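Local coordinates for protein N-acetyl-beta-D glucosaminidase (Rhizomucor miehei CAU432, PDB 4ZM6) that probably hydrolyses beta-linked N-acetylglucosamine units as a family 3 glycoside hydrolase and binds acetyl-CoA in a GCN5-related region that probably transfers acetyl groups to glucosamine, at residues Y725-R730 against I764-L769; Q729-H734 against G801-E806; L382-A387 against L512-I517. All blocks are in the same frame, centred on the assembly; numbering follows the deposited sequence.

Interaction 1 of 3, residues Y725-R730 against I764-L769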
ATOM      1  N   TYR A 725     -18.257 -33.367  16.603  1.00 47.24           N
ATOM      2  CA  TYR A 725     -18.641 -32.162  15.869  1.00 45.50           C
ATOM      3  C   TYR A 725     -20.167 -31.975  15.884  1.00 47.62           C
ATOM      4  O   TYR A 725     -20.660 -30.876  16.142  1.00 52.42           O
ATOM      5  CB  TYR A 725     -18.110 -32.188  14.429  1.00 42.20           C
ATOM      6  CG  TYR A 725     -16.591 -32.126  14.276  1.00 39.89           C
ATOM      7  CD1 TYR A 725     -15.747 -31.907  15.367  1.00 38.32           C
ATOM      8  CD2 TYR A 725     -16.003 -32.252  13.013  1.00 38.50           C
ATOM      9  CE1 TYR A 725     -14.371 -31.838  15.203  1.00 37.95           C
ATOM     10  CE2 TYR A 725     -14.630 -32.188  12.846  1.00 37.51           C
ATOM     11  CZ  TYR A 725     -13.818 -31.981  13.942  1.00 37.93           C
ATOM     12  OH  TYR A 725     -12.451 -31.922  13.777  1.00 37.78           O
ATOM     13  N   ALA A 726     -20.911 -33.045  15.630  1.00 47.59           N
ATOM     14  CA  ALA A 726     -22.374 -33.004  15.712  1.00 46.93           C
ATOM     15  C   ALA A 726     -22.838 -32.485  17.070  1.00 46.96           C
ATOM     16  O   ALA A 726     -23.771 -31.684  17.152  1.00 47.87           O
ATOM     17  CB  ALA A 726     -22.955 -34.384  15.460  1.00 47.08           C
ATOM     18  N   PHE A 727     -22.181 -32.951  18.126  1.00 46.91           N
ATOM     19  CA  PHE A 727     -22.472 -32.510  19.483  1.00 47.35           C
ATOM     20  C   PHE A 727     -22.247 -31.010  19.627  1.00 49.93           C
ATOM     21  O   PHE A 727     -23.155 -30.277  20.014  1.00 52.03           O
ATOM     22  CB  PHE A 727     -21.596 -33.266  20.471  1.00 46.24           C
ATOM     23  CG  PHE A 727     -21.765 -32.832  21.891  1.00 46.89           C
ATOM     24  CD1 PHE A 727     -22.813 -33.312  22.654  1.00 46.85           C
ATOM     25  CD2 PHE A 727     -20.856 -31.962  22.477  1.00 48.32           C
ATOM     26  CE1 PHE A 727     -22.963 -32.924  23.971  1.00 48.28           C
ATOM     27  CE2 PHE A 727     -20.996 -31.570  23.798  1.00 48.75           C
ATOM     28  CZ  PHE A 727     -22.054 -32.050  24.547  1.00 48.84           C
ATOM     29  N   GLN A 728     -21.043 -30.558  19.292  1.00 52.13           N
ATOM     30  CA  GLN A 728     -20.693 -29.134  19.382  1.00 53.78           C
ATOM     31  C   GLN A 728     -21.621 -28.252  18.532  1.00 55.11           C
ATOM     32  O   GLN A 728     -22.026 -27.174  18.965  1.00 53.87           O
ATOM     33  CB  GLN A 728     -19.231 -28.908  18.971  1.00 53.16           C
ATOM     34  CG  GLN A 728     -18.211 -29.520  19.919  1.00 52.60           C
ATOM     35  CD  GLN A 728     -18.215 -28.861  21.279  1.00 52.78           C
ATOM     36  OE1 GLN A 728     -18.063 -27.652  21.387  1.00 52.53           O
ATOM     37  NE2 GLN A 728     -18.383 -29.658  22.329  1.00 53.18           N
ATOM     38  N   GLN A 729     -21.966 -28.716  17.336  1.00 55.43           N
ATOM     39  CA  GLN A 729     -22.859 -27.959  16.464  1.00 58.13           C
ATOM     40  C   GLN A 729     -24.234 -27.749  17.090  1.00 59.92           C
ATOM     41  O   GLN A 729     -24.794 -26.664  16.983  1.00 64.07           O
ATOM     42  CB  GLN A 729     -23.012 -28.651  15.111  1.00 58.45           C
ATOM     43  CG  GLN A 729     -24.046 -28.022  14.195  1.00 58.46           C
ATOM     44  CD  GLN A 729     -24.205 -28.797  12.902  1.00 61.97           C
ATOM     45  OE1 GLN A 729     -24.656 -29.949  12.903  1.00 62.05           O
ATOM     46  NE2 GLN A 729     -23.838 -28.175  11.788  1.00 64.13           N
ATOM     47  N   ARG A 730     -24.788 -28.778  17.723  1.00 62.04           N
ATOM     48  CA  ARG A 730     -26.099 -28.640  18.356  1.00 63.69           C
ATOM     49  C   ARG A 730     -26.026 -27.828  19.655  1.00 60.87           C
ATOM     50  O   ARG A 730     -26.896 -26.995  19.906  1.00 61.48           O
ATOM     51  CB  ARG A 730     -26.746 -30.009  18.623  1.00 67.68           C
ATOM     52  CG  ARG A 730     -28.072 -29.916  19.373  1.00 72.47           C
ATOM     53  CD  ARG A 730     -28.893 -31.197  19.314  1.00 77.23           C
ATOM     54  NE  ARG A 730     -30.222 -31.014  19.912  1.00 81.78           N
ATOM     55  CZ  ARG A 730     -31.255 -30.405  19.322  1.00 83.71           C
ATOM     56  NH1 ARG A 730     -31.143 -29.896  18.096  1.00 83.58           N
ATOM     57  NH2 ARG A 730     -32.413 -30.299  19.967  1.00 83.04           N
ATOM     58  N   ILE A 764     -23.008 -37.388  24.999  1.00 52.84           N
ATOM     59  CA  ILE A 764     -23.888 -36.559  25.832  1.00 52.31           C
ATOM     60  C   ILE A 764     -23.160 -35.415  26.544  1.00 50.99           C
ATOM     61  O   ILE A 764     -23.796 -34.556  27.146  1.00 52.62           O
ATOM     62  CB  ILE A 764     -24.652 -37.412  26.876  1.00 52.13           C
ATOM     63  CG1 ILE A 764     -23.689 -38.111  27.843  1.00 53.09           C
ATOM     64  CG2 ILE A 764     -25.554 -38.421  26.172  1.00 52.33           C
ATOM     65  CD1 ILE A 764     -24.353 -39.136  28.737  1.00 54.70           C
ATOM     66  N   ALA A 765     -21.835 -35.407  26.476  1.00 48.10           N
ATOM     67  CA  ALA A 765     -21.037 -34.347  27.065  1.00 48.28           C
ATOM     68  C   ALA A 765     -19.645 -34.420  26.461  1.00 48.82           C
ATOM     69  O   ALA A 765     -19.313 -35.401  25.783  1.00 50.18           O
ATOM     70  CB  ALA A 765     -20.971 -34.497  28.578  1.00 48.01           C
ATOM     71  N   SER A 766     -18.834 -33.391  26.693  1.00 47.08           N
ATOM     72  CA  SER A 766     -17.463 -33.395  26.203  1.00 46.50           C
ATOM     73  C   SER A 766     -16.626 -32.325  26.874  1.00 45.99           C
ATOM     74  O   SER A 766     -17.168 -31.377  27.427  1.00 45.80           O
ATOM     75  CB  SER A 766     -17.433 -33.176  24.685  1.00 46.43           C
ATOM     76  OG  SER A 766     -17.302 -31.804  24.373  1.00 46.52           O
ATOM     77  N   LEU A 767     -15.306 -32.489  26.820  1.00 47.51           N
ATOM     78  CA  LEU A 767     -14.373 -31.426  27.201  1.00 48.42           C
ATOM     79  C   LEU A 767     -13.014 -31.636  26.562  1.00 48.65           C
ATOM     80  O   LEU A 767     -12.744 -32.696  26.007  1.00 47.93           O
ATOM     81  CB  LEU A 767     -14.239 -31.314  28.724  1.00 48.09           C
ATOM     82  CG  LEU A 767     -13.608 -32.484  29.484  1.00 48.34           C
ATOM     83  CD1 LEU A 767     -12.097 -32.536  29.309  1.00 48.77           C
ATOM     84  CD2 LEU A 767     -13.951 -32.387  30.962  1.00 48.01           C
ATOM     85  N   ILE A 768     -12.166 -30.613  26.662  1.00 50.03           N
ATOM     86  CA  ILE A 768     -10.842 -30.607  26.046  1.00 49.12           C
ATOM     87  C   ILE A 768      -9.768 -30.580  27.113  1.00 48.35           C
ATOM     88  O   ILE A 768      -9.616 -29.581  27.813  1.00 46.97           O
ATOM     89  CB  ILE A 768     -10.644 -29.373  25.137  1.00 50.39           C
ATOM     90  CG1 ILE A 768     -11.575 -29.443  23.926  1.00 50.78           C
ATOM     91  CG2 ILE A 768      -9.196 -29.277  24.661  1.00 51.37           C
ATOM     92  CD1 ILE A 768     -11.689 -28.132  23.179  1.00 51.66           C
ATOM     93  N   LEU A 769      -9.020 -31.675  27.222  1.00 48.75           N
ATOM     94  CA  LEU A 769      -7.859 -31.735  28.101  1.00 48.15           C
ATOM     95  C   LEU A 769      -6.666 -31.051  27.458  1.00 47.61           C
ATOM     96  O   LEU A 769      -6.644 -30.791  26.250  1.00 44.75           O
ATOM     97  CB  LEU A 769      -7.463 -33.183  28.400  1.00 49.05           C
ATOM     98  CG  LEU A 769      -8.365 -34.024  29.296  1.00 50.18           C
ATOM     99  CD1 LEU A 769      -7.883 -35.466  29.301  1.00 50.53           C
ATOM    100  CD2 LEU A 769      -8.390 -33.462  30.706  1.00 51.03           C
TER
HETATM  101  O   HOH W   1     -18.520 -28.993  25.269  1.00 58.20           O
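Phe727 and Gln728 of helix 721-731 reach across to Ile764, Ala765 and Ser766 of strand 763-771, a helix-on-sheet packing within an N-acetyltransferase (GNAT-type) region. The two segments run at 98° to each other, so the helix crosses the strand and meets it at a few residues. Phe727 carries the apolar part. Its CG stands anti to the backbone N (chi1 177°), and the outer ring atoms come up against the strand backbone: CE1 is 3.6 Å from Ile764 C, and CZ is 3.6 Å from Ala765 CA. Ile764 and Ala765 form a classic beta bulge opposite Ala754, and by pointing away both side chains leave the backbone uncovered on this side. Ser766 points toward the helix, small enough to sit beside the ring with OG 3.7 Å from Phe727 CE2; its hydroxyl is hydrogen-bonded to Tyr739 of helix 736-745. The Gln728 chain bends at chi2 (-66°), which sets CD, and NE2 lies at the edge of the Phe727 ring, in its plane. Glutamine suits the place because its amide N-H can serve a water, which accepts from Gln728 NE2 at 3.0 Å and donates weakly to Ser766 O at 3.5 Å.

Interaction 2 of 3, residues Q729-H734 against G801-E806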
ATOM      1  N   GLN A 729     -21.966 -28.716  17.336  1.00 55.43           N
ATOM      2  CA  GLN A 729     -22.859 -27.959  16.464  1.00 58.13           C
ATOM      3  C   GLN A 729     -24.234 -27.749  17.090  1.00 59.92           C
ATOM      4  O   GLN A 729     -24.794 -26.664  16.983  1.00 64.07           O
ATOM      5  CB  GLN A 729     -23.012 -28.651  15.111  1.00 58.45           C
ATOM      6  CG  GLN A 729     -24.046 -28.022  14.195  1.00 58.46           C
ATOM      7  CD  GLN A 729     -24.205 -28.797  12.902  1.00 61.97           C
ATOM      8  OE1 GLN A 729     -24.656 -29.949  12.903  1.00 62.05           O
ATOM      9  NE2 GLN A 729     -23.838 -28.175  11.788  1.00 64.13           N
ATOM     10  N   ARG A 730     -24.788 -28.778  17.723  1.00 62.04           N
ATOM     11  CA  ARG A 730     -26.099 -28.640  18.356  1.00 63.69           C
ATOM     12  C   ARG A 730     -26.026 -27.828  19.655  1.00 60.87           C
ATOM     13  O   ARG A 730     -26.896 -26.995  19.906  1.00 61.48           O
ATOM     14  CB  ARG A 730     -26.746 -30.009  18.623  1.00 67.68           C
ATOM     15  CG  ARG A 730     -28.072 -29.916  19.373  1.00 72.47           C
ATOM     16  CD  ARG A 730     -28.893 -31.197  19.314  1.00 77.23           C
ATOM     17  NE  ARG A 730     -30.222 -31.014  19.912  1.00 81.78           N
ATOM     18  CZ  ARG A 730     -31.255 -30.405  19.322  1.00 83.71           C
ATOM     19  NH1 ARG A 730     -31.143 -29.896  18.096  1.00 83.58           N
ATOM     20  NH2 ARG A 730     -32.413 -30.299  19.967  1.00 83.04           N
ATOM     21  N   ASN A 731     -24.993 -28.054  20.465  1.00 56.17           N
ATOM     22  CA  ASN A 731     -24.999 -27.580  21.851  1.00 55.17           C
ATOM     23  C   ASN A 731     -24.061 -26.421  22.178  1.00 55.82           C
ATOM     24  O   ASN A 731     -24.396 -25.579  23.012  1.00 58.33           O
ATOM     25  CB  ASN A 731     -24.714 -28.752  22.794  1.00 55.27           C
ATOM     26  CG  ASN A 731     -25.784 -29.834  22.721  1.00 53.88           C
ATOM     27  OD1 ASN A 731     -26.903 -29.646  23.192  1.00 51.69           O
ATOM     28  ND2 ASN A 731     -25.438 -30.975  22.131  1.00 53.57           N
ATOM     29  N   PHE A 732     -22.884 -26.381  21.558  1.00 56.38           N
ATOM     30  CA  PHE A 732     -21.910 -25.322  21.839  1.00 56.16           C
ATOM     31  C   PHE A 732     -21.183 -24.877  20.573  1.00 58.66           C
ATOM     32  O   PHE A 732     -19.950 -24.939  20.510  1.00 60.65           O
ATOM     33  CB  PHE A 732     -20.909 -25.799  22.890  1.00 54.90           C
ATOM     34  CG  PHE A 732     -21.550 -26.268  24.155  1.00 54.73           C
ATOM     35  CD1 PHE A 732     -21.828 -25.373  25.182  1.00 54.86           C
ATOM     36  CD2 PHE A 732     -21.903 -27.602  24.317  1.00 55.50           C
ATOM     37  CE1 PHE A 732     -22.434 -25.803  26.357  1.00 53.80           C
ATOM     38  CE2 PHE A 732     -22.511 -28.038  25.487  1.00 55.57           C
ATOM     39  CZ  PHE A 732     -22.776 -27.136  26.509  1.00 54.08           C
ATOM     40  N   PRO A 733     -21.941 -24.385  19.569  1.00 60.35           N
ATOM     41  CA  PRO A 733     -21.391 -24.102  18.232  1.00 60.23           C
ATOM     42  C   PRO A 733     -20.222 -23.125  18.259  1.00 59.24           C
ATOM     43  O   PRO A 733     -19.343 -23.180  17.398  1.00 58.45           O
ATOM     44  CB  PRO A 733     -22.575 -23.480  17.475  1.00 61.18           C
ATOM     45  CG  PRO A 733     -23.778 -23.694  18.332  1.00 60.80           C
ATOM     46  CD  PRO A 733     -23.285 -23.808  19.735  1.00 60.88           C
ATOM     47  N   HIS A 734     -20.233 -22.237  19.247  1.00 59.27           N
ATOM     48  CA  HIS A 734     -19.143 -21.297  19.470  1.00 58.53           C
ATOM     49  C   HIS A 734     -17.812 -21.961  19.836  1.00 57.91           C
ATOM     50  O   HIS A 734     -16.785 -21.292  19.829  1.00 60.62           O
ATOM     51  CB  HIS A 734     -19.537 -20.252  20.530  1.00 59.03           C
ATOM     52  CG  HIS A 734     -19.894 -20.835  21.866  1.00 61.49           C
ATOM     53  ND1 HIS A 734     -21.160 -21.297  22.165  1.00 61.37           N
ATOM     54  CD2 HIS A 734     -19.155 -21.010  22.989  1.00 61.72           C
ATOM     55  CE1 HIS A 734     -21.181 -21.741  23.410  1.00 61.41           C
ATOM     56  NE2 HIS A 734     -19.977 -21.579  23.931  1.00 61.17           N
ATOM     57  N   GLY A 801     -18.910 -29.025  28.565  1.00 55.16           N
ATOM     58  CA  GLY A 801     -20.316 -28.860  28.222  1.00 55.40           C
ATOM     59  C   GLY A 801     -21.089 -30.163  28.204  1.00 57.32           C
ATOM     60  O   GLY A 801     -20.596 -31.191  27.734  1.00 58.35           O
ATOM     61  N   VAL A 802     -22.312 -30.107  28.723  1.00 58.50           N
ATOM     62  CA  VAL A 802     -23.241 -31.225  28.692  1.00 55.94           C
ATOM     63  C   VAL A 802     -24.355 -30.872  27.719  1.00 56.58           C
ATOM     64  O   VAL A 802     -24.637 -29.699  27.510  1.00 56.06           O
ATOM     65  CB  VAL A 802     -23.840 -31.453  30.087  1.00 54.79           C
ATOM     66  CG1 VAL A 802     -24.691 -32.717  30.115  1.00 55.09           C
ATOM     67  CG2 VAL A 802     -22.727 -31.503  31.129  1.00 53.96           C
ATOM     68  N   ALA A 803     -24.980 -31.881  27.121  1.00 60.45           N
ATOM     69  CA  ALA A 803     -26.109 -31.660  26.212  1.00 63.33           C
ATOM     70  C   ALA A 803     -27.277 -31.086  26.988  1.00 67.06           C
ATOM     71  O   ALA A 803     -27.402 -31.338  28.186  1.00 66.19           O
ATOM     72  CB  ALA A 803     -26.523 -32.961  25.541  1.00 64.28           C
ATOM     73  N   GLN A 804     -28.125 -30.313  26.310  1.00 74.35           N
ATOM     74  CA  GLN A 804     -29.319 -29.738  26.959  1.00 76.90           C
ATOM     75  C   GLN A 804     -30.221 -30.821  27.554  1.00 75.43           C
ATOM     76  O   GLN A 804     -30.574 -30.772  28.736  1.00 72.51           O
ATOM     77  CB  GLN A 804     -30.146 -28.796  26.046  1.00 79.50           C
ATOM     78  CG  GLN A 804     -29.968 -28.875  24.533  1.00 81.21           C
ATOM     79  CD  GLN A 804     -29.147 -27.713  23.985  1.00 80.99           C
ATOM     80  OE1 GLN A 804     -28.097 -27.363  24.531  1.00 80.10           O
ATOM     81  NE2 GLN A 804     -29.629 -27.104  22.903  1.00 79.02           N
ATOM     82  N   GLU A 805     -30.569 -31.799  26.722  1.00 73.85           N
ATOM     83  CA  GLU A 805     -31.376 -32.948  27.127  1.00 75.98           C
ATOM     84  C   GLU A 805     -30.913 -33.606  28.442  1.00 72.26           C
ATOM     85  O   GLU A 805     -31.740 -34.015  29.262  1.00 69.80           O
ATOM     86  CB  GLU A 805     -31.343 -33.993  26.009  1.00 82.81           C
ATOM     87  CG  GLU A 805     -32.285 -35.175  26.199  1.00 89.17           C
ATOM     88  CD  GLU A 805     -33.732 -34.846  25.876  1.00 93.01           C
ATOM     89  OE1 GLU A 805     -34.017 -33.716  25.419  1.00 94.28           O
ATOM     90  OE2 GLU A 805     -34.586 -35.734  26.076  1.00 97.31           O
ATOM     91  N   GLU A 806     -29.595 -33.689  28.633  1.00 68.61           N
ATOM     92  CA  GLU A 806     -28.993 -34.519  29.680  1.00 66.44           C
ATOM     93  C   GLU A 806     -28.604 -33.746  30.942  1.00 68.72           C
ATOM     94  O   GLU A 806     -27.879 -34.270  31.801  1.00 70.09           O
ATOM     95  CB  GLU A 806     -27.753 -35.221  29.117  1.00 63.30           C
ATOM     96  CG  GLU A 806     -27.965 -35.886  27.764  1.00 62.80           C
ATOM     97  CD  GLU A 806     -28.966 -37.028  27.801  1.00 63.32           C
ATOM     98  OE1 GLU A 806     -29.154 -37.631  28.881  1.00 62.09           O
ATOM     99  OE2 GLU A 806     -29.559 -37.330  26.740  1.00 61.87           O
TER
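The C-terminal end of helix 721-731 is tied to the end of strand 794-802 in this N-acetyltransferase region, with Asn731 and Phe732 meeting Gly801 to Gln804 where the strand gives way to a loop. Asn731 closes the helix and supplies the polar part. Its CG lies beside the backbone N, anti to the carbonyl carbon (chi1 -63°), and its amide is used from both ends: ND2 gives a hydrogen bond to Phe727 O, one turn back, while OD1 accepts a weak bond from Gln804 N at 3.4 Å, with a fairly straight N-H...O angle of 165°. Asparagine suits this place because one short amide can serve a helix carbonyl and a loop N-H together. The Gln804 chain is bent at chi2, which places CD near Asn731 OD1; the amide planes are 83° apart as modelled. Asn731 OD1 and Gln804 OE1 are then 2.9 Å apart, two acceptors, and the orientation of the Gln804 amide is therefore doubtful.

Phe732, the first residue to leave the helix, points its CB toward the strand, and its ring tip, CZ and CE2, reaches Gly801 and Val802. The ring's edge meets Val802 O nearly in plane, CZ to O 3.3 Å, and CZ lies 3.5 Å from Gly801 CA, where glycine offers bare backbone to a bulky ring. The Trp735 ring also meets that of Phe732. Aromatic C-H groups carry slight positive charge, so the ring edge is probably a tolerable neighbour for Val802 O, and the weak bond from Gln804 N adds little.

Interaction 3 of 3, residues L382-A387 against L512-I517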
ATOM      1  N   LEU A 382       8.068  31.184  25.158  1.00 50.96           N
ATOM      2  CA  LEU A 382       7.094  30.261  25.726  1.00 51.82           C
ATOM      3  C   LEU A 382       7.808  29.186  26.528  1.00 52.38           C
ATOM      4  O   LEU A 382       8.847  28.695  26.102  1.00 54.79           O
ATOM      5  CB  LEU A 382       6.284  29.564  24.636  1.00 53.59           C
ATOM      6  CG  LEU A 382       5.325  30.381  23.770  1.00 54.71           C
ATOM      7  CD1 LEU A 382       4.587  29.435  22.831  1.00 54.12           C
ATOM      8  CD2 LEU A 382       4.354  31.181  24.624  1.00 54.97           C
ATOM      9  N   PRO A 383       7.251  28.800  27.685  1.00 52.55           N
ATOM     10  CA  PRO A 383       6.036  29.355  28.278  1.00 51.99           C
ATOM     11  C   PRO A 383       6.335  30.691  28.927  1.00 51.14           C
ATOM     12  O   PRO A 383       7.468  30.914  29.363  1.00 47.73           O
ATOM     13  CB  PRO A 383       5.649  28.315  29.325  1.00 52.31           C
ATOM     14  CG  PRO A 383       6.938  27.686  29.721  1.00 52.14           C
ATOM     15  CD  PRO A 383       7.847  27.749  28.527  1.00 51.42           C
ATOM     16  N   ILE A 384       5.338  31.576  28.955  1.00 52.60           N
ATOM     17  CA  ILE A 384       5.500  32.885  29.595  1.00 53.23           C
ATOM     18  C   ILE A 384       5.125  32.784  31.067  1.00 53.74           C
ATOM     19  O   ILE A 384       4.192  32.063  31.445  1.00 54.40           O
ATOM     20  CB  ILE A 384       4.708  34.023  28.893  1.00 52.79           C
ATOM     21  CG1 ILE A 384       3.188  33.834  28.994  1.00 52.98           C
ATOM     22  CG2 ILE A 384       5.124  34.132  27.438  1.00 52.43           C
ATOM     23  CD1 ILE A 384       2.409  35.084  28.641  1.00 52.37           C
ATOM     24  N   ARG A 385       5.885  33.488  31.896  1.00 54.95           N
ATOM     25  CA  ARG A 385       5.662  33.490  33.334  1.00 56.86           C
ATOM     26  C   ARG A 385       5.761  34.931  33.789  1.00 57.77           C
ATOM     27  O   ARG A 385       6.714  35.304  34.482  1.00 58.66           O
ATOM     28  CB  ARG A 385       6.702  32.627  34.058  1.00 56.84           C
ATOM     29  CG  ARG A 385       6.798  31.185  33.571  1.00 56.60           C
ATOM     30  CD  ARG A 385       8.145  30.586  33.943  1.00 56.59           C
ATOM     31  NE  ARG A 385       8.439  29.349  33.225  1.00 55.94           N
ATOM     32  CZ  ARG A 385       7.840  28.181  33.446  1.00 56.43           C
ATOM     33  NH1 ARG A 385       6.876  28.071  34.360  1.00 56.10           N
ATOM     34  NH2 ARG A 385       8.202  27.110  32.739  1.00 55.11           N
ATOM     35  N   PRO A 386       4.782  35.758  33.382  1.00 57.70           N
ATOM     36  CA  PRO A 386       4.825  37.176  33.731  1.00 57.13           C
ATOM     37  C   PRO A 386       4.631  37.419  35.223  1.00 54.82           C
ATOM     38  O   PRO A 386       4.063  36.584  35.930  1.00 50.42           O
ATOM     39  CB  PRO A 386       3.653  37.766  32.938  1.00 57.63           C
ATOM     40  CG  PRO A 386       2.695  36.636  32.801  1.00 57.63           C
ATOM     41  CD  PRO A 386       3.552  35.409  32.647  1.00 56.95           C
ATOM     42  N   ALA A 387       5.122  38.557  35.688  1.00 58.15           N
ATOM     43  CA  ALA A 387       4.847  39.018  37.041  1.00 60.65           C
ATOM     44  C   ALA A 387       3.497  39.727  37.033  1.00 62.73           C
ATOM     45  O   ALA A 387       3.138  40.389  36.054  1.00 60.10           O
ATOM     46  CB  ALA A 387       5.945  39.953  37.520  1.00 59.55           C
ATOM     47  N   LEU A 512      -1.317  26.579  26.880  1.00 47.23           N
ATOM     48  CA  LEU A 512      -0.021  26.315  26.266  1.00 48.10           C
ATOM     49  C   LEU A 512       0.922  27.494  26.473  1.00 47.87           C
ATOM     50  O   LEU A 512       2.088  27.305  26.822  1.00 45.98           O
ATOM     51  CB  LEU A 512      -0.181  26.047  24.767  1.00 49.40           C
ATOM     52  CG  LEU A 512       0.633  24.899  24.165  1.00 50.12           C
ATOM     53  CD1 LEU A 512       0.551  24.970  22.647  1.00 50.68           C
ATOM     54  CD2 LEU A 512       2.081  24.922  24.625  1.00 50.86           C
ATOM     55  N   ILE A 513       0.407  28.702  26.257  1.00 48.91           N
ATOM     56  CA  ILE A 513       1.202  29.927  26.386  1.00 49.71           C
ATOM     57  C   ILE A 513       1.717  30.124  27.815  1.00 50.13           C
ATOM     58  O   ILE A 513       2.870  30.509  28.010  1.00 52.93           O
ATOM     59  CB  ILE A 513       0.406  31.162  25.884  1.00 50.79           C
ATOM     60  CG1 ILE A 513       0.322  31.130  24.350  1.00 50.82           C
ATOM     61  CG2 ILE A 513       1.046  32.475  26.329  1.00 49.99           C
ATOM     62  CD1 ILE A 513      -0.731  32.044  23.759  1.00 50.80           C
ATOM     63  N   PHE A 514       0.880  29.836  28.808  1.00 49.83           N
ATOM     64  CA  PHE A 514       1.297  29.932  30.212  1.00 49.12           C
ATOM     65  C   PHE A 514       1.951  28.656  30.757  1.00 49.88           C
ATOM     66  O   PHE A 514       2.193  28.548  31.956  1.00 52.29           O
ATOM     67  CB  PHE A 514       0.117  30.361  31.090  1.00 48.22           C
ATOM     68  CG  PHE A 514      -0.259  31.798  30.906  1.00 47.85           C
ATOM     69  CD1 PHE A 514      -1.087  32.176  29.865  1.00 46.98           C
ATOM     70  CD2 PHE A 514       0.253  32.778  31.744  1.00 47.70           C
ATOM     71  CE1 PHE A 514      -1.419  33.501  29.674  1.00 47.41           C
ATOM     72  CE2 PHE A 514      -0.075  34.109  31.558  1.00 47.83           C
ATOM     73  CZ  PHE A 514      -0.916  34.472  30.521  1.00 47.49           C
ATOM     74  N   GLY A 515       2.246  27.697  29.887  1.00 49.39           N
ATOM     75  CA  GLY A 515       2.996  26.513  30.286  1.00 50.03           C
ATOM     76  C   GLY A 515       2.261  25.522  31.172  1.00 50.12           C
ATOM     77  O   GLY A 515       2.890  24.685  31.812  1.00 53.26           O
ATOM     78  N   GLU A 516       0.937  25.603  31.203  1.00 49.10           N
ATOM     79  CA  GLU A 516       0.128  24.676  31.984  1.00 48.76           C
ATOM     80  C   GLU A 516       0.044  23.334  31.283  1.00 50.13           C
ATOM     81  O   GLU A 516      -0.150  22.303  31.914  1.00 50.50           O
ATOM     82  CB  GLU A 516      -1.288  25.224  32.152  1.00 48.13           C
ATOM     83  CG  GLU A 516      -1.366  26.526  32.926  1.00 46.85           C
ATOM     84  CD  GLU A 516      -2.771  27.078  32.992  1.00 46.59           C
ATOM     85  OE1 GLU A 516      -2.934  28.212  33.497  1.00 47.24           O
ATOM     86  OE2 GLU A 516      -3.708  26.385  32.538  1.00 44.86           O
ATOM     87  N   ILE A 517       0.170  23.375  29.965  1.00 54.24           N
ATOM     88  CA  ILE A 517       0.007  22.213  29.119  1.00 56.35           C
ATOM     89  C   ILE A 517       1.216  22.208  28.195  1.00 55.16           C
ATOM     90  O   ILE A 517       1.911  23.216  28.090  1.00 53.83           O
ATOM     91  CB  ILE A 517      -1.360  22.293  28.378  1.00 60.62           C
ATOM     92  CG1 ILE A 517      -2.141  20.993  28.554  1.00 64.41           C
ATOM     93  CG2 ILE A 517      -1.229  22.669  26.902  1.00 60.54           C
ATOM     94  CD1 ILE A 517      -2.534  20.712  29.993  1.00 66.60           C
TER
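A cis peptide bond joins Leu382 to Pro383, and that proline packs on Gly515, the positive-phi residue of the Schellman motif ending helix 503-513. Loop 382-387 lies between strands 373-377 and 392-397 of the six-stranded mixed sheet, beside which the helix ends. Pro383 CB lies 3.3 Å from Gly515 CA. Glycine suits this position because it readily adopts the left-handed conformation (phi 71°) closing such a motif, and because the side that would bear a CB is the one Pro383 packs on. Ile384 N donates a 2.9 Å hydrogen bond to Ile513 O, nearly along the C=O axis. Leu382 CD2 touches Ile513 CG2 at 3.9 Å, and Ile384 lies side by side with Ile513. With chi1 at 66°, Ile384 CG1 stands between the backbone N and the carbonyl carbon, and CD1 makes a CH-pi contact over one face of the Phe514 ring, 4.1 Å from its centroid. Pro386 crosses Phe514 at about a right angle. Trp447, on strand 447-452 of the sheet, touches Ile384. Gly515 N and Glu516 N serve Leu512 O and Arg511 O; Ile513 O is bound instead by Ile384 N, and branched aliphatic chains probably shield that bond from water.

Interactions 1 and 2 are neighbours, their centres 7 Å apart, and both start from helix 721-731. Their other segments lie on adjacent antiparallel strands, 763-771 and 794-802, joined by probable backbone hydrogen bonds from Ser766 N to Gly801 O and from Ala803 N to Ile764 O. The helix and the residues just after its end thus meet two neighbouring strands and the loop that follows the second, within the 711-858 N-acetyltransferase range and away from the annotated acetyl-CoA site. Interaction 3 comes earlier in the chain, on the opposite side of its centre; between centres it is about 66 Å from interaction 1. The contacts therefore belong to separate parts of a multidomain enzyme.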